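PDB 5DQP: EDTA monooxygenase from EDTA-degrading bacterium BNC1, which probably acts as an FMN-dependent monooxygenase of the bacterial luciferase-like family, using molecular oxygen in the breakdown of EDTA. Local coordinates for residues K335-V340 with L353-I358. Residues are numbered along the deposited sequence; the frame is centred on the assembly and turned at random.
Sequences KSMVDV and LRMRLI
Met337, on helix 331-344, faces Met355, in the segment 353-358, with their CA atoms 7.3 Å apart, the nearest pair of CA atoms between residues 335-340 and 353-358. The contact is made by van der Waals packing. Met355 reaches across with a chain folded at chi2 (-48°) and chi3 (-73°). This brings its methyl CE against Met337 CG at 3.2 Å, shorter than usual for two carbons, so the exact spacing is doubtful. Its sulfur SD lies 3.7 Å from the same Met337 CG. The two side chains meet at a slant, not end on.

Val340 points toward residues 353-358. Its CG1 packs on Arg354 CG at 3.8 Å and lies over one face of the guanidinium, off toward its rim. CG2 passes more loosely by Met355 SD at 4.2 Å. In Arg354 the bend at chi2 (69°) carries the guanidinium on past the Val340 methyls. The buried guanidinium is held by a salt bridge from NE to Glu344 and by bonds from NH1 and NH2 to the carbonyls of Leu234 and Gly235.

Helices 331-344 and 348-354 lie in the long helical connection between strands 262-271 and 358-360, which run parallel side by side in the barrel sheet. Met337 also packs on Leu299 and Leu303 of helix 292-303. Arg354 touches Trp372 of helix 362-374, and Ile358 enters the sheet beside strand 262-271.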
loop_
_atom_site.group_PDB
_atom_site.type_symbol
_atom_site.label_atom_id
_atom_site.label_comp_id
_atom_site.label_asym_id
_atom_site.label_seq_id
_atom_site.Cartn_x
_atom_site.Cartn_y
_atom_site.Cartn_z
ATOM N N LYS A 335 -31.113 23.524 6.361
ATOM C CA LYS A 335 -30.916 24.874 5.853
ATOM C C LYS A 335 -30.206 24.860 4.500
ATOM O O LYS A 335 -30.489 25.699 3.634
ATOM C CB LYS A 335 -30.141 25.705 6.871
ATOM C CG LYS A 335 -30.203 27.180 6.569
ATOM C CD LYS A 335 -31.661 27.632 6.409
ATOM C CE LYS A 335 -31.810 28.810 5.439
ATOM N NZ LYS A 335 -31.313 28.442 4.086
ATOM N N SER A 336 -29.316 23.895 4.284
ATOM C CA SER A 336 -28.653 23.791 2.994
ATOM C C SER A 336 -29.659 23.474 1.900
ATOM O O SER A 336 -29.599 24.030 0.800
ATOM C CB SER A 336 -27.568 22.720 3.047
ATOM O OG SER A 336 -26.879 22.687 1.818
ATOM N N MET A 337 -30.595 22.578 2.196
ATOM C CA MET A 337 -31.615 22.229 1.227
ATOM C C MET A 337 -32.479 23.429 0.885
ATOM O O MET A 337 -32.902 23.577 -0.264
ATOM C CB MET A 337 -32.463 21.089 1.770
ATOM C CG MET A 337 -31.793 19.737 1.646
ATOM S SD MET A 337 -33.000 18.477 2.110
ATOM C CE MET A 337 -32.988 18.685 3.889
ATOM N N VAL A 338 -32.753 24.298 1.860
ATOM C CA VAL A 338 -33.535 25.495 1.566
ATOM C C VAL A 338 -32.762 26.412 0.628
ATOM O O VAL A 338 -33.306 26.908 -0.369
ATOM C CB VAL A 338 -33.946 26.220 2.860
ATOM C CG1 VAL A 338 -34.526 27.554 2.508
ATOM C CG2 VAL A 338 -34.973 25.388 3.588
ATOM N N ASP A 339 -31.475 26.614 0.913
ATOM C CA ASP A 339 -30.635 27.466 0.071
ATOM C C ASP A 339 -30.555 26.927 -1.358
ATOM O O ASP A 339 -30.652 27.689 -2.324
ATOM C CB ASP A 339 -29.241 27.575 0.694
ATOM C CG ASP A 339 -28.392 28.666 0.060
ATOM O OD1 ASP A 339 -28.954 29.507 -0.685
ATOM O OD2 ASP A 339 -27.161 28.698 0.326
ATOM N N VAL A 340 -30.388 25.615 -1.508
ATOM C CA VAL A 340 -30.381 25.002 -2.838
ATOM C C VAL A 340 -31.697 25.265 -3.556
ATOM O O VAL A 340 -31.715 25.679 -4.719
ATOM C CB VAL A 340 -30.098 23.496 -2.745
ATOM C CG1 VAL A 340 -30.287 22.858 -4.123
ATOM C CG2 VAL A 340 -28.678 23.255 -2.268
ATOM N N LEU A 353 -34.293 15.030 -5.773
ATOM C CA LEU A 353 -33.277 14.399 -6.607
ATOM C C LEU A 353 -31.946 15.148 -6.506
ATOM O O LEU A 353 -30.897 14.541 -6.275
ATOM C CB LEU A 353 -33.778 14.348 -8.060
ATOM C CG LEU A 353 -32.918 13.578 -9.064
ATOM C CD1 LEU A 353 -32.871 12.118 -8.652
ATOM C CD2 LEU A 353 -33.445 13.733 -10.491
ATOM N N ARG A 354 -31.995 16.479 -6.629
ATOM C CA ARG A 354 -30.795 17.317 -6.665
ATOM C C ARG A 354 -29.928 17.142 -5.424
ATOM O O ARG A 354 -28.704 17.306 -5.496
ATOM C CB ARG A 354 -31.226 18.780 -6.829
ATOM C CG ARG A 354 -30.243 19.824 -6.348
ATOM C CD ARG A 354 -28.985 19.901 -7.229
ATOM N NE ARG A 354 -28.185 21.077 -6.879
ATOM C CZ ARG A 354 -27.240 21.074 -5.940
ATOM N NH1 ARG A 354 -26.975 19.945 -5.277
ATOM N NH2 ARG A 354 -26.554 22.179 -5.670
ATOM N N MET A 355 -30.534 16.815 -4.280
ATOM C CA MET A 355 -29.756 16.627 -3.063
ATOM C C MET A 355 -28.989 15.311 -3.092
ATOM O O MET A 355 -27.932 15.199 -2.465
ATOM C CB MET A 355 -30.661 16.682 -1.826
ATOM C CG MET A 355 -31.311 18.041 -1.567
ATOM S SD MET A 355 -30.125 19.410 -1.661
ATOM C CE MET A 355 -29.185 19.211 -0.153
ATOM N N ARG A 356 -29.488 14.325 -3.825
ATOM C CA ARG A 356 -28.833 13.031 -3.966
ATOM C C ARG A 356 -27.820 13.001 -5.116
ATOM O O ARG A 356 -26.692 12.530 -4.935
ATOM C CB ARG A 356 -29.896 11.950 -4.160
ATOM C CG ARG A 356 -31.021 11.977 -3.112
ATOM C CD ARG A 356 -32.171 11.038 -3.508
ATOM N NE ARG A 356 -31.876 9.642 -3.195
ATOM C CZ ARG A 356 -32.276 9.020 -2.088
ATOM N NH1 ARG A 356 -33.011 9.654 -1.179
ATOM N NH2 ARG A 356 -31.943 7.754 -1.893
ATOM N N LEU A 357 -28.188 13.506 -6.296
ATOM C CA LEU A 357 -27.299 13.426 -7.449
ATOM C C LEU A 357 -27.598 14.556 -8.436
ATOM O O LEU A 357 -28.530 15.336 -8.262
ATOM C CB LEU A 357 -27.407 12.048 -8.109
ATOM C CG LEU A 357 -28.811 11.515 -8.389
ATOM C CD1 LEU A 357 -29.449 12.326 -9.483
ATOM C CD2 LEU A 357 -28.805 10.022 -8.774
ATOM N N ILE A 358 -26.770 14.655 -9.466
ATOM C CA ILE A 358 -26.920 15.653 -10.510
ATOM C C ILE A 358 -27.293 14.897 -11.784
ATOM O O ILE A 358 -26.435 14.321 -12.460
ATOM C CB ILE A 358 -25.646 16.489 -10.701
ATOM C CG1 ILE A 358 -25.245 17.242 -9.416
ATOM C CG2 ILE A 358 -25.857 17.477 -11.840
ATOM C CD1 ILE A 358 -26.215 18.364 -9.026
#